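Local coordinates for pirin family protein (Acinetobacter baumannii, PDB 6D0P) that probably oxidises quercetin-like flavonols as a dioxygenase of the pirin family, a cupin-superfamily protein that uses one metal ion per subunit, at residues A[5-10]-A[221-226]; A[44-49]-A[210-215]; A[179-184]-A[254-259]. All coordinates share one frame; numbering follows the deposited sequence. Where two conformers were deposited one is given.

Interaction 1 (A[5-10]-A[221-226]); sequences KKFLGA and NRLEGK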
ATOM      1  N   LYS A   5     -13.291  18.783  -0.162  1.00 24.13           N
ATOM      2  CA  LYS A   5     -11.971  18.681  -0.771  1.00 24.07           C
ATOM      3  C   LYS A   5     -12.174  18.788  -2.289  1.00 23.54           C
ATOM      4  O   LYS A   5     -13.171  18.293  -2.839  1.00 25.63           O
ATOM      5  CB  LYS A   5     -11.258  17.379  -0.394  1.00 24.29           C
ATOM      6  CG  LYS A   5     -10.716  17.320   1.029  1.00 25.03           C
ATOM      7  CD  LYS A   5      -9.983  16.032   1.338  1.00 24.80           C
ATOM      8  CE  LYS A   5      -9.249  16.046   2.659  1.00 26.38           C
ATOM      9  NZ  LYS A   5      -8.191  17.077   2.712  1.00 28.12           N
ATOM     10  N   LYS A   6     -11.246  19.450  -2.961  0.70 22.39           N
ATOM     11  CA  LYS A   6     -11.342  19.623  -4.398  0.70 22.19           C
ATOM     12  C   LYS A   6     -10.540  18.525  -5.111  0.70 19.30           C
ATOM     13  O   LYS A   6      -9.491  18.122  -4.639  0.70 17.77           O
ATOM     14  CB  LYS A   6     -10.790  21.005  -4.765  0.70 25.48           C
ATOM     15  CG  LYS A   6     -11.413  22.170  -4.002  0.70 29.19           C
ATOM     16  CD  LYS A   6     -10.744  23.496  -4.268  0.70 33.12           C
ATOM     17  CE  LYS A   6     -11.377  24.630  -3.489  0.70 35.86           C
ATOM     18  NZ  LYS A   6     -10.608  25.883  -3.653  0.70 38.34           N
ATOM     19  N   PHE A   7     -11.043  18.064  -6.246  1.00 17.51           N
ATOM     20  CA  PHE A   7     -10.320  17.129  -7.101  1.00 16.96           C
ATOM     21  C   PHE A   7      -9.239  17.910  -7.874  1.00 16.20           C
ATOM     22  O   PHE A   7      -9.570  18.823  -8.640  1.00 15.35           O
ATOM     23  CB  PHE A   7     -11.301  16.476  -8.074  1.00 18.65           C
ATOM     24  CG  PHE A   7     -10.669  15.625  -9.134  1.00 19.43           C
ATOM     25  CD1 PHE A   7     -10.261  14.337  -8.865  1.00 23.67           C
ATOM     26  CD2 PHE A   7     -10.535  16.101 -10.424  1.00 22.25           C
ATOM     27  CE1 PHE A   7      -9.688  13.556  -9.857  1.00 22.61           C
ATOM     28  CE2 PHE A   7      -9.977  15.315 -11.417  1.00 23.32           C
ATOM     29  CZ  PHE A   7      -9.525  14.058 -11.123  1.00 21.44           C
ATOM     30  N   LEU A   8      -7.972  17.567  -7.716  1.00 15.05           N
ATOM     31  CA  LEU A   8      -6.878  18.315  -8.394  1.00 15.92           C
ATOM     32  C   LEU A   8      -6.406  17.633  -9.681  1.00 15.54           C
ATOM     33  O   LEU A   8      -6.018  18.320 -10.669  1.00 15.74           O
ATOM     34  CB  LEU A   8      -5.719  18.461  -7.406  1.00 17.35           C
ATOM     35  CG  LEU A   8      -6.070  19.234  -6.140  1.00 19.55           C
ATOM     36  CD1 LEU A   8      -4.862  19.355  -5.212  1.00 19.58           C
ATOM     37  CD2 LEU A   8      -6.620  20.602  -6.506  1.00 20.46           C
ATOM     38  N   GLY A   9      -6.424  16.316  -9.708  1.00 14.47           N
ATOM     39  CA  GLY A   9      -5.978  15.587 -10.890  1.00 14.43           C
ATOM     40  C   GLY A   9      -5.925  14.093 -10.659  1.00 14.25           C
ATOM     41  O   GLY A   9      -6.097  13.626  -9.516  1.00 14.06           O
ATOM     42  N   ALA A  10      -5.642  13.346 -11.728  1.00 13.63           N
ATOM     43  CA  ALA A  10      -5.588  11.922 -11.596  1.00 13.64           C
ATOM     44  C   ALA A  10      -4.621  11.339 -12.621  1.00 14.16           C
ATOM     45  O   ALA A  10      -4.409  11.923 -13.712  1.00 14.59           O
ATOM     46  CB  ALA A  10      -6.969  11.325 -11.760  1.00 13.93           C
ATOM     47  N   ASN A 221     -16.283  14.223 -11.226  1.00 24.19           N
ATOM     48  CA  ASN A 221     -15.082  13.652 -11.875  1.00 23.57           C
ATOM     49  C   ASN A 221     -15.099  12.126 -11.791  1.00 21.43           C
ATOM     50  O   ASN A 221     -14.979  11.538 -10.721  1.00 20.34           O
ATOM     51  CB  ASN A 221     -13.789  14.227 -11.296  1.00 26.91           C
ATOM     52  CG  ASN A 221     -13.547  15.655 -11.745  1.00 30.33           C
ATOM     53  OD1 ASN A 221     -13.755  16.567 -10.961  1.00 27.27           O
ATOM     54  ND2 ASN A 221     -13.119  15.852 -12.993  1.00 31.19           N
ATOM     55  N   ARG A 222     -15.195  11.493 -12.946  1.00 21.11           N
ATOM     56  CA  ARG A 222     -15.241  10.055 -12.987  1.00 22.16           C
ATOM     57  C   ARG A 222     -13.829   9.473 -13.074  1.00 21.80           C
ATOM     58  O   ARG A 222     -12.986   9.970 -13.809  1.00 22.14           O
ATOM     59  CB  ARG A 222     -16.088   9.618 -14.176  1.00 24.17           C
ATOM     60  CG  ARG A 222     -16.211   8.111 -14.310  1.00 24.37           C
ATOM     61  CD  ARG A 222     -17.323   7.796 -15.277  1.00 26.61           C
ATOM     62  NE  ARG A 222     -17.315   6.387 -15.620  1.00 28.47           N
ATOM     63  CZ  ARG A 222     -18.362   5.742 -16.071  1.00 30.72           C
ATOM     64  NH1 ARG A 222     -19.508   6.391 -16.214  1.00 31.82           N
ATOM     65  NH2 ARG A 222     -18.260   4.464 -16.381  1.00 29.62           N
ATOM     66  N   LEU A 223     -13.598   8.411 -12.313  1.00 20.88           N
ATOM     67  CA  LEU A 223     -12.317   7.716 -12.263  1.00 21.25           C
ATOM     68  C   LEU A 223     -12.527   6.256 -12.669  1.00 23.33           C
ATOM     69  O   LEU A 223     -13.471   5.628 -12.199  1.00 22.78           O
ATOM     70  CB  LEU A 223     -11.759   7.741 -10.846  1.00 21.57           C
ATOM     71  CG  LEU A 223     -11.567   9.103 -10.191  1.00 23.11           C
ATOM     72  CD1 LEU A 223     -11.068   8.901  -8.776  1.00 25.54           C
ATOM     73  CD2 LEU A 223     -10.595   9.967 -10.992  1.00 24.63           C
ATOM     74  N   GLU A 224     -11.626   5.732 -13.500  1.00 21.40           N
ATOM     75  CA  GLU A 224     -11.652   4.331 -13.925  1.00 23.09           C
ATOM     76  C   GLU A 224     -10.566   3.539 -13.176  1.00 21.09           C
ATOM     77  O   GLU A 224      -9.831   4.089 -12.350  1.00 19.59           O
ATOM     78  CB  GLU A 224     -11.401   4.254 -15.432  1.00 27.42           C
ATOM     79  CG  GLU A 224     -12.319   5.165 -16.238  1.00 33.38           C
ATOM     80  CD  GLU A 224     -13.753   4.658 -16.316  1.00 35.59           C
ATOM     81  OE1 GLU A 224     -13.935   3.439 -16.614  1.00 35.04           O
ATOM     82  OE2 GLU A 224     -14.688   5.479 -16.102  1.00 35.88           O
ATOM     83  N   GLY A 225     -10.425   2.257 -13.523  1.00 19.54           N
ATOM     84  CA  GLY A 225      -9.468   1.366 -12.865  1.00 19.03           C
ATOM     85  C   GLY A 225      -8.016   1.747 -13.119  1.00 18.35           C
ATOM     86  O   GLY A 225      -7.683   2.385 -14.117  1.00 18.69           O
ATOM     87  N   LYS A 226      -7.185   1.316 -12.182  1.00 16.40           N
ATOM     88  CA  LYS A 226      -5.746   1.545 -12.222  0.50 17.46           C
ATOM     89  C   LYS A 226      -5.489   3.054 -12.185  1.00 16.97           C
ATOM     90  O   LYS A 226      -4.635   3.548 -12.932  1.00 17.05           O
ATOM     91  CB  LYS A 226      -5.109   0.935 -13.477  0.50 18.92           C
ATOM     92  CG  LYS A 226      -5.427  -0.525 -13.777  0.50 21.14           C
ATOM     93  CD  LYS A 226      -4.707  -1.022 -15.025  0.50 22.15           C
ATOM     94  CE  LYS A 226      -5.346  -2.222 -15.687  0.50 23.78           C
ATOM     95  NZ  LYS A 226      -5.349  -3.407 -14.804  0.50 25.89           N
TER

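Interaction 2 (A[44-49]-A[210-215]); sequences LDYAAP and VLEGAV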
ATOM      1  N   LEU A  44       2.820   2.918  -4.683  1.00 14.55           N
ATOM      2  CA  LEU A  44       1.722   1.937  -4.722  1.00 15.53           C
ATOM      3  C   LEU A  44       1.864   1.124  -6.006  1.00 15.16           C
ATOM      4  O   LEU A  44       1.848   1.685  -7.142  1.00 14.40           O
ATOM      5  CB  LEU A  44       0.343   2.610  -4.651  1.00 17.22           C
ATOM      6  CG  LEU A  44      -0.830   1.665  -4.367  1.00 20.01           C
ATOM      7  CD1 LEU A  44      -2.086   2.442  -3.990  1.00 24.03           C
ATOM      8  CD2 LEU A  44      -1.132   0.757  -5.550  1.00 20.53           C
ATOM      9  N   ASP A  45       2.051  -0.173  -5.806  1.00 15.21           N
ATOM     10  CA  ASP A  45       2.117  -1.149  -6.897  1.00 15.66           C
ATOM     11  C   ASP A  45       0.896  -2.064  -6.790  1.00 14.35           C
ATOM     12  O   ASP A  45       0.645  -2.658  -5.726  1.00 14.95           O
ATOM     13  CB  ASP A  45       3.371  -2.011  -6.843  1.00 17.11           C
ATOM     14  CG  ASP A  45       4.617  -1.364  -7.417  1.00 20.51           C
ATOM     15  OD1 ASP A  45       4.480  -0.351  -8.147  1.00 22.11           O
ATOM     16  OD2 ASP A  45       5.720  -1.922  -7.153  1.00 23.45           O
ATOM     17  N   TYR A  46       0.162  -2.191  -7.881  1.00 13.65           N
ATOM     18  CA  TYR A  46      -1.021  -3.045  -7.878  1.00 13.86           C
ATOM     19  C   TYR A  46      -0.836  -4.249  -8.797  1.00 13.51           C
ATOM     20  O   TYR A  46      -0.721  -4.100 -10.017  1.00 13.21           O
ATOM     21  CB  TYR A  46      -2.249  -2.238  -8.300  1.00 13.98           C
ATOM     22  CG  TYR A  46      -3.509  -3.029  -8.531  1.00 14.62           C
ATOM     23  CD1 TYR A  46      -3.927  -3.997  -7.641  1.00 15.86           C
ATOM     24  CD2 TYR A  46      -4.331  -2.759  -9.610  1.00 15.94           C
ATOM     25  CE1 TYR A  46      -5.111  -4.704  -7.830  1.00 16.37           C
ATOM     26  CE2 TYR A  46      -5.519  -3.452  -9.810  1.00 17.11           C
ATOM     27  CZ  TYR A  46      -5.908  -4.438  -8.925  1.00 16.52           C
ATOM     28  OH  TYR A  46      -7.076  -5.136  -9.121  1.00 16.92           O
ATOM     29  N   ALA A  47      -0.815  -5.441  -8.219  1.00 14.74           N
ATOM     30  CA  ALA A  47      -0.829  -6.651  -9.032  1.00 14.89           C
ATOM     31  C   ALA A  47      -2.294  -6.966  -9.341  1.00 16.12           C
ATOM     32  O   ALA A  47      -2.995  -7.539  -8.495  1.00 17.26           O
ATOM     33  CB  ALA A  47      -0.166  -7.789  -8.311  1.00 16.17           C
ATOM     34  N   ALA A  48      -2.772  -6.511 -10.487  1.00 14.49           N
ATOM     35  CA  ALA A  48      -4.118  -6.830 -10.922  1.00 15.82           C
ATOM     36  C   ALA A  48      -4.214  -8.345 -11.139  1.00 16.31           C
ATOM     37  O   ALA A  48      -3.185  -8.987 -11.355  1.00 16.36           O
ATOM     38  CB  ALA A  48      -4.439  -6.065 -12.175  1.00 16.75           C
ATOM     39  N   PRO A  49      -5.419  -8.911 -11.086  1.00 17.01           N
ATOM     40  CA  PRO A  49      -5.609 -10.383 -11.190  1.00 17.42           C
ATOM     41  C   PRO A  49      -4.818 -10.987 -12.356  1.00 17.37           C
ATOM     42  O   PRO A  49      -4.980 -10.565 -13.508  1.00 16.98           O
ATOM     43  CB  PRO A  49      -7.119 -10.575 -11.350  1.00 18.22           C
ATOM     44  CG  PRO A  49      -7.688  -9.393 -10.602  1.00 18.76           C
ATOM     45  CD  PRO A  49      -6.729  -8.257 -10.892  1.00 18.11           C
ATOM     46  N   VAL A 210      -8.451   3.843  -7.329  1.00 13.14           N
ATOM     47  CA  VAL A 210      -9.423   2.977  -7.917  1.00 14.78           C
ATOM     48  C   VAL A 210      -8.658   1.821  -8.556  1.00 14.10           C
ATOM     49  O   VAL A 210      -7.970   2.006  -9.536  1.00 14.85           O
ATOM     50  CB  VAL A 210     -10.312   3.719  -8.933  1.00 15.63           C
ATOM     51  CG1 VAL A 210     -11.344   2.789  -9.564  1.00 16.41           C
ATOM     52  CG2 VAL A 210     -10.980   4.911  -8.283  1.00 17.70           C
ATOM     53  N   LEU A 211      -8.767   0.634  -7.974  1.00 14.12           N
ATOM     54  CA  LEU A 211      -8.076  -0.521  -8.505  1.00 14.73           C
ATOM     55  C   LEU A 211      -8.817  -1.086  -9.715  1.00 15.96           C
ATOM     56  O   LEU A 211      -8.193  -1.414 -10.744  1.00 14.78           O
ATOM     57  CB  LEU A 211      -7.950  -1.587  -7.415  1.00 15.36           C
ATOM     58  CG  LEU A 211      -7.183  -1.172  -6.168  1.00 15.65           C
ATOM     59  CD1 LEU A 211      -7.253  -2.278  -5.123  1.00 16.60           C
ATOM     60  CD2 LEU A 211      -5.738  -0.820  -6.483  1.00 15.94           C
ATOM     61  N   GLU A 212     -10.135  -1.163  -9.602  1.00 16.49           N
ATOM     62  CA  GLU A 212     -10.982  -1.734 -10.627  1.00 18.81           C
ATOM     63  C   GLU A 212     -12.371  -1.115 -10.482  1.00 17.85           C
ATOM     64  O   GLU A 212     -12.811  -0.888  -9.371  1.00 17.30           O
ATOM     65  CB  GLU A 212     -11.040  -3.253 -10.428  1.00 22.32           C
ATOM     66  CG  GLU A 212     -11.743  -4.021 -11.518  1.00 27.27           C
ATOM     67  CD  GLU A 212     -11.929  -5.489 -11.138  1.00 35.21           C
ATOM     68  OE1 GLU A 212     -10.885  -6.219 -10.939  1.00 36.09           O
ATOM     69  OE2 GLU A 212     -13.100  -5.905 -10.991  1.00 39.71           O
ATOM     70  N   GLY A 213     -13.017  -0.821 -11.603  1.00 17.76           N
ATOM     71  CA  GLY A 213     -14.366  -0.276 -11.585  1.00 18.57           C
ATOM     72  C   GLY A 213     -14.421   1.140 -12.112  1.00 19.18           C
ATOM     73  O   GLY A 213     -13.612   1.537 -12.974  1.00 18.12           O
ATOM     74  N   ALA A 214     -15.371   1.907 -11.572  1.00 18.58           N
ATOM     75  CA  ALA A 214     -15.636   3.271 -12.040  1.00 18.79           C
ATOM     76  C   ALA A 214     -16.443   4.006 -10.977  1.00 18.53           C
ATOM     77  O   ALA A 214     -17.543   3.546 -10.606  1.00 19.14           O
ATOM     78  CB  ALA A 214     -16.409   3.232 -13.328  1.00 20.55           C
ATOM     79  N   VAL A 215     -15.902   5.123 -10.492  0.50 17.41           N
ATOM     80  CA  VAL A 215     -16.539   5.881  -9.431  0.50 17.15           C
ATOM     81  C   VAL A 215     -16.363   7.385  -9.690  0.50 17.02           C
ATOM     82  O   VAL A 215     -15.296   7.833 -10.161  0.50 16.58           O
ATOM     83  CB  VAL A 215     -15.967   5.459  -8.069  0.50 16.99           C
ATOM     84  CG1 VAL A 215     -14.447   5.506  -8.062  0.50 16.42           C
ATOM     85  CG2 VAL A 215     -16.541   6.278  -6.925  0.50 16.88           C
TER
HETATM   86  O   HOH W   1      -8.378  -5.362 -11.669  1.00 29.27           O

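Interaction 3 (A[179-184]-A[254-259]); sequences TFSPLN and QPLNEP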
ATOM      1  N   THR A 179       0.700   2.956  13.550  1.00 14.84           N
ATOM      2  CA  THR A 179       1.471   3.819  12.655  1.00 15.06           C
ATOM      3  C   THR A 179       2.348   4.797  13.463  1.00 14.69           C
ATOM      4  O   THR A 179       2.138   4.987  14.665  1.00 14.86           O
ATOM      5  CB  THR A 179       0.542   4.610  11.721  1.00 16.33           C
ATOM      6  OG1 THR A 179      -0.192   5.548  12.516  1.00 16.55           O
ATOM      7  CG2 THR A 179      -0.422   3.733  10.952  1.00 17.51           C
ATOM      8  N   PHE A 180       3.337   5.401  12.794  1.00 14.58           N
ATOM      9  CA  PHE A 180       4.257   6.366  13.446  1.00 14.65           C
ATOM     10  C   PHE A 180       3.779   7.817  13.319  1.00 16.12           C
ATOM     11  O   PHE A 180       4.294   8.701  14.022  1.00 16.49           O
ATOM     12  CB  PHE A 180       5.658   6.247  12.854  1.00 14.68           C
ATOM     13  CG  PHE A 180       6.365   4.975  13.226  1.00 13.73           C
ATOM     14  CD1 PHE A 180       6.077   3.779  12.575  1.00 13.66           C
ATOM     15  CD2 PHE A 180       7.351   4.981  14.190  1.00 14.55           C
ATOM     16  CE1 PHE A 180       6.749   2.615  12.914  1.00 13.81           C
ATOM     17  CE2 PHE A 180       8.029   3.818  14.517  1.00 14.37           C
ATOM     18  CZ  PHE A 180       7.720   2.639  13.883  1.00 14.43           C
ATOM     19  N   SER A 181       2.853   8.079  12.394  1.00 15.18           N
ATOM     20  CA  SER A 181       2.309   9.419  12.195  1.00 14.90           C
ATOM     21  C   SER A 181       0.816   9.263  11.878  1.00 15.47           C
ATOM     22  O   SER A 181       0.406   8.165  11.534  1.00 15.63           O
ATOM     23  CB  SER A 181       3.045  10.179  11.102  1.00 14.26           C
ATOM     24  OG  SER A 181       2.976   9.509   9.857  1.00 12.91           O
ATOM     25  N   PRO A 182       0.030  10.344  11.967  1.00 15.67           N
ATOM     26  CA  PRO A 182      -1.417  10.235  11.739  1.00 16.48           C
ATOM     27  C   PRO A 182      -1.728   9.940  10.267  1.00 15.86           C
ATOM     28  O   PRO A 182      -1.371  10.736   9.392  1.00 15.33           O
ATOM     29  CB  PRO A 182      -1.993  11.595  12.161  1.00 17.16           C
ATOM     30  CG  PRO A 182      -0.953  12.131  13.119  1.00 17.87           C
ATOM     31  CD  PRO A 182       0.344  11.698  12.469  1.00 16.77           C
ATOM     32  N   LEU A 183      -2.361   8.803  10.011  1.00 15.11           N
ATOM     33  CA  LEU A 183      -2.673   8.419   8.658  1.00 15.69           C
ATOM     34  C   LEU A 183      -3.773   7.353   8.650  1.00 14.86           C
ATOM     35  O   LEU A 183      -4.035   6.664   9.660  1.00 15.62           O
ATOM     36  CB  LEU A 183      -1.405   7.958   7.924  1.00 15.86           C
ATOM     37  CG  LEU A 183      -0.760   6.655   8.374  1.00 16.16           C
ATOM     38  CD1 LEU A 183      -1.357   5.471   7.643  1.00 16.10           C
ATOM     39  CD2 LEU A 183       0.729   6.679   8.118  1.00 17.35           C
ATOM     40  N   ASN A 184      -4.447   7.303   7.510  1.00 13.93           N
ATOM     41  CA  ASN A 184      -5.520   6.361   7.237  1.00 13.65           C
ATOM     42  C   ASN A 184      -5.185   5.532   6.002  1.00 13.50           C
ATOM     43  O   ASN A 184      -4.724   6.057   4.962  1.00 11.98           O
ATOM     44  CB  ASN A 184      -6.850   7.052   6.938  1.00 15.13           C
ATOM     45  CG  ASN A 184      -7.466   7.701   8.150  1.00 16.41           C
ATOM     46  OD1 ASN A 184      -7.763   7.017   9.128  1.00 17.51           O
ATOM     47  ND2 ASN A 184      -7.704   9.009   8.079  1.00 18.04           N
ATOM     48  N   GLN A 254      -1.236  13.038   7.510  0.50 15.49           N
ATOM     49  CA  GLN A 254      -0.582  14.286   7.807  0.50 16.13           C
ATOM     50  C   GLN A 254       0.724  14.312   7.005  0.50 15.47           C
ATOM     51  O   GLN A 254       1.525  13.382   7.113  0.50 14.82           O
ATOM     52  CB  GLN A 254      -0.293  14.406   9.303  0.50 17.66           C
ATOM     53  CG  GLN A 254       0.426  15.697   9.677  0.50 19.39           C
ATOM     54  CD  GLN A 254      -0.431  16.906   9.404  0.50 21.26           C
ATOM     55  OE1 GLN A 254      -1.627  16.902   9.661  0.50 22.91           O
ATOM     56  NE2 GLN A 254       0.174  17.959   8.873  0.50 24.14           N
ATOM     57  N   PRO A 255       0.920  15.338   6.174  1.00 15.01           N
ATOM     58  CA  PRO A 255       2.163  15.424   5.407  1.00 15.34           C
ATOM     59  C   PRO A 255       3.363  15.487   6.363  1.00 15.49           C
ATOM     60  O   PRO A 255       3.285  16.120   7.408  1.00 15.76           O
ATOM     61  CB  PRO A 255       2.074  16.681   4.535  1.00 15.69           C
ATOM     62  CG  PRO A 255       0.641  17.108   4.581  1.00 16.21           C
ATOM     63  CD  PRO A 255       0.006  16.403   5.768  1.00 15.93           C
ATOM     64  N   LEU A 256       4.461  14.831   6.018  1.00 15.02           N
ATOM     65  CA  LEU A 256       5.597  14.782   6.951  1.00 15.87           C
ATOM     66  C   LEU A 256       6.374  16.097   6.927  1.00 17.10           C
ATOM     67  O   LEU A 256       7.006  16.454   7.945  1.00 16.84           O
ATOM     68  CB  LEU A 256       6.506  13.598   6.622  1.00 15.40           C
ATOM     69  CG  LEU A 256       5.876  12.222   6.810  1.00 16.50           C
ATOM     70  CD1 LEU A 256       6.888  11.125   6.533  1.00 16.67           C
ATOM     71  CD2 LEU A 256       5.294  12.060   8.203  1.00 18.00           C
ATOM     72  N   ASN A 257       6.359  16.762   5.774  0.50 17.28           N
ATOM     73  CA  ASN A 257       7.052  18.038   5.593  0.50 18.81           C
ATOM     74  C   ASN A 257       8.528  17.882   5.973  0.50 18.70           C
ATOM     75  O   ASN A 257       9.093  18.703   6.712  0.50 19.96           O
ATOM     76  CB  ASN A 257       6.380  19.161   6.378  0.50 20.28           C
ATOM     77  CG  ASN A 257       5.081  19.602   5.745  0.50 20.49           C
ATOM     78  OD1 ASN A 257       5.039  19.907   4.555  0.50 22.48           O
ATOM     79  ND2 ASN A 257       4.031  19.686   6.541  0.50 22.07           N
ATOM     80  N   GLU A 258       9.124  16.826   5.438  1.00 18.03           N
ATOM     81  CA  GLU A 258      10.541  16.524   5.637  1.00 18.45           C
ATOM     82  C   GLU A 258      11.105  16.131   4.271  1.00 18.31           C
ATOM     83  O   GLU A 258      10.368  15.637   3.409  1.00 17.09           O
ATOM     84  CB  GLU A 258      10.721  15.402   6.671  1.00 19.37           C
ATOM     85  CG  GLU A 258      10.488  15.864   8.095  1.00 20.86           C
ATOM     86  CD  GLU A 258      10.628  14.773   9.143  1.00 21.94           C
ATOM     87  OE1 GLU A 258      10.250  13.634   8.854  1.00 20.89           O
ATOM     88  OE2 GLU A 258      11.185  15.062  10.218  1.00 27.31           O
ATOM     89  N   PRO A 259      12.395  16.339   4.062  1.00 18.96           N
ATOM     90  CA  PRO A 259      12.986  15.996   2.773  1.00 20.08           C
ATOM     91  C   PRO A 259      12.888  14.501   2.426  1.00 20.20           C
ATOM     92  O   PRO A 259      12.887  13.658   3.311  1.00 19.45           O
ATOM     93  CB  PRO A 259      14.474  16.374   2.887  1.00 20.55           C
ATOM     94  CG  PRO A 259      14.564  17.228   4.122  1.00 21.87           C
ATOM     95  CD  PRO A 259      13.428  16.762   5.007  1.00 21.21           C
TER
HETATM   96  O   HOH W   2       1.262  11.023   8.465  1.00 15.80           O

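Interaction 1 (A[5-10]-A[221-226])
The ring of Phe7 lies between the side chain of Asn221 and the backbone N of Gly9. Asn221 CB sits over one face, 3.9 Å from the ring centroid and almost straight above it, a CH-pi contact. The carboxamide continues on that side toward the CD2-CE2 rim, its plane tilted 24° from the ring in a stacked arrangement. Asn221 OD1 and CG both come to 3.3 Å from Phe7 CD2, while ND2 lies nearer Phe7 CE2. Asn221 OD1 also has a hydrogen-bond partner just beyond the segments, so the small flat amide can cover an aromatic face while its oxygen stays paired. With CG trans to the backbone N (chi1 172°), Phe7 extends its ring from strand 7-10 toward strand 221-224.

On the opposite face Gly9 N stands 4.0 Å above the ring plane, near the centre, and so backs the ring from within the classic beta bulge that Leu8 and Gly9 make opposite Ile230. Further along, Leu223 CD2 fills the angle between the strands, touching Phe7 CE1 and Ala10 CB at 3.9 Å each. It meets the ring obliquely, and the methyl of Ala10 is short enough to fit beside it. Leu223 also packs on Ala229 and Val210, toward the interior of the C-terminal cupin domain.

The strand axes pass 9.4 Å apart at 30°, a spacing of layers packed through their side chains. Strand 7-12 borders the sheet containing 227-231, and 221-224 borders the smaller sheet opposite, so the chain's N-terminal strand helps close an edge of the C-terminal cupin barrel. The chemistry is dispersion between an aromatic face, an amide and aliphatic methyls, which implies cohesion by shape and burial, while polar pairing is left to neighbouring strands.

Interaction 2 (A[44-49]-A[210-215])
Tyr46 OH is gripped by a water molecule and by Glu124 OE2, and the same water leads across the contact to Glu212. The water donates both of its hydrogens, one to Tyr46 OH at 2.9 Å and the other to Glu212 OE1 at 2.7 Å. Direct approach is far longer, with Tyr46 OH 4.4 Å from Glu212 OE1, so the water fills the span between hydroxyl and carboxylate. Lys247 forms a salt bridge with that same Glu212 oxygen, which probably offsets the negative charge gathered here by two glutamates.

Away from this polar end the contact is apolar. Leu211 lays CD2 over one face of the Tyr46 ring, 3.8 Å from its centroid and 14° off the normal, displaced toward CG. Leu211 CB lies over the same face at its hydroxyl end, nearest CZ, and Leu211 O approaches CE2 at 3.5 Å. The ring is carried across by a trans first torsion (chi1 172°). Its other face is covered by Ala48 N, 3.8 Å above the plane.

Leu211 and Glu212 form a classic beta bulge opposite Lys247, where the chain turns a corner between two sheets. Gly213 follows with phi 114°, a conformation easily reached only without a side chain. The bulge is consistent with consecutive residues both facing the N-terminal domain, the leucine inside and the glutamate at the surface. Tyr46 belongs to the N-terminal cupin domain and Leu211 to the C-terminal one. Tyrosine suits this seam because its ring accepts a methyl while its hydroxyl reaches the wet edge, which implies an interface apolar inside and water-bridged at the edge.

Interaction 3 (A[179-184]-A[254-259])
The backbones of Pro182 and Gln254 lie 5.7 Å apart at their CA atoms and are joined by one nearly straight bond, Gln254 N to Pro182 O, 3.0 Å long with an N-H...O angle of 168°. The bond continues the antiparallel ladder in which Asn184 pairs with Thr252, but Pro182 has no N-H to return, and the pairing is one-sided here. The pyrrolidine ring instead rests near the other segment, its CD 4.2 Å from Gln254 CB. Gln254 starts toward Pro182, then bends at chi2 (65°) and carries its amide away from the contact; the side chain also touches His204.

A water completes the join. It accepts a hydrogen bond from Ser181 OG at 2.7 Å and donates to Pro182 O at 2.8 Å and Gln254 O at 2.7 Å. Pro182 O therefore takes two donors, one from backbone and one from water. Ser181 places OG between its own N and carbonyl carbon (chi1 60°), from where the hydroxyl can reach the water. Leu256 CD2 packs against that hydroxyl, 3.8 Å from Ser181 OG, and also beside Ser181 CB. Serine fits because it is small enough to lie under a methyl and polar enough to bind the water. Leu256 itself also rests on Asn131 of the N-terminal cupin domain, while its backbone N bonds to Ser39 OG.

Before the strand, Thr179 OG1 donates to Ser181 O at 2.9 Å from above the carbonyl plane, tying down the loop that leads into strand 183-190. This is the end of a sheet at the protein surface, where strand 245-253 passes into a loop. With proline removing one backbone donor, a serine-held water supplies extra polar links between the chains, implying a join that depends on solvent as well as on direct pairing.

Interactions 1 and 2 adjoin, their centres 13 Å apart. Leu223 N probably bonds to Val215 O at 2.8 Å, and Lys226 N to Leu211 O at 3.2 Å, so strand 221-224 is coupled to the corner that meets the N-terminal domain. Interaction 3 stands apart, about 23 Å from interaction 1 and 24 Å from interaction 2 between centres, and lies across the chain's centre from the latter. It nevertheless shares with interaction 1 the seven-strand sheet that contains strands 7-12 and 183-190. All three lie away from the manganese site of His64, His66, His108 and Glu110; they concern the C-terminal cupin and its junction with the metal-binding half.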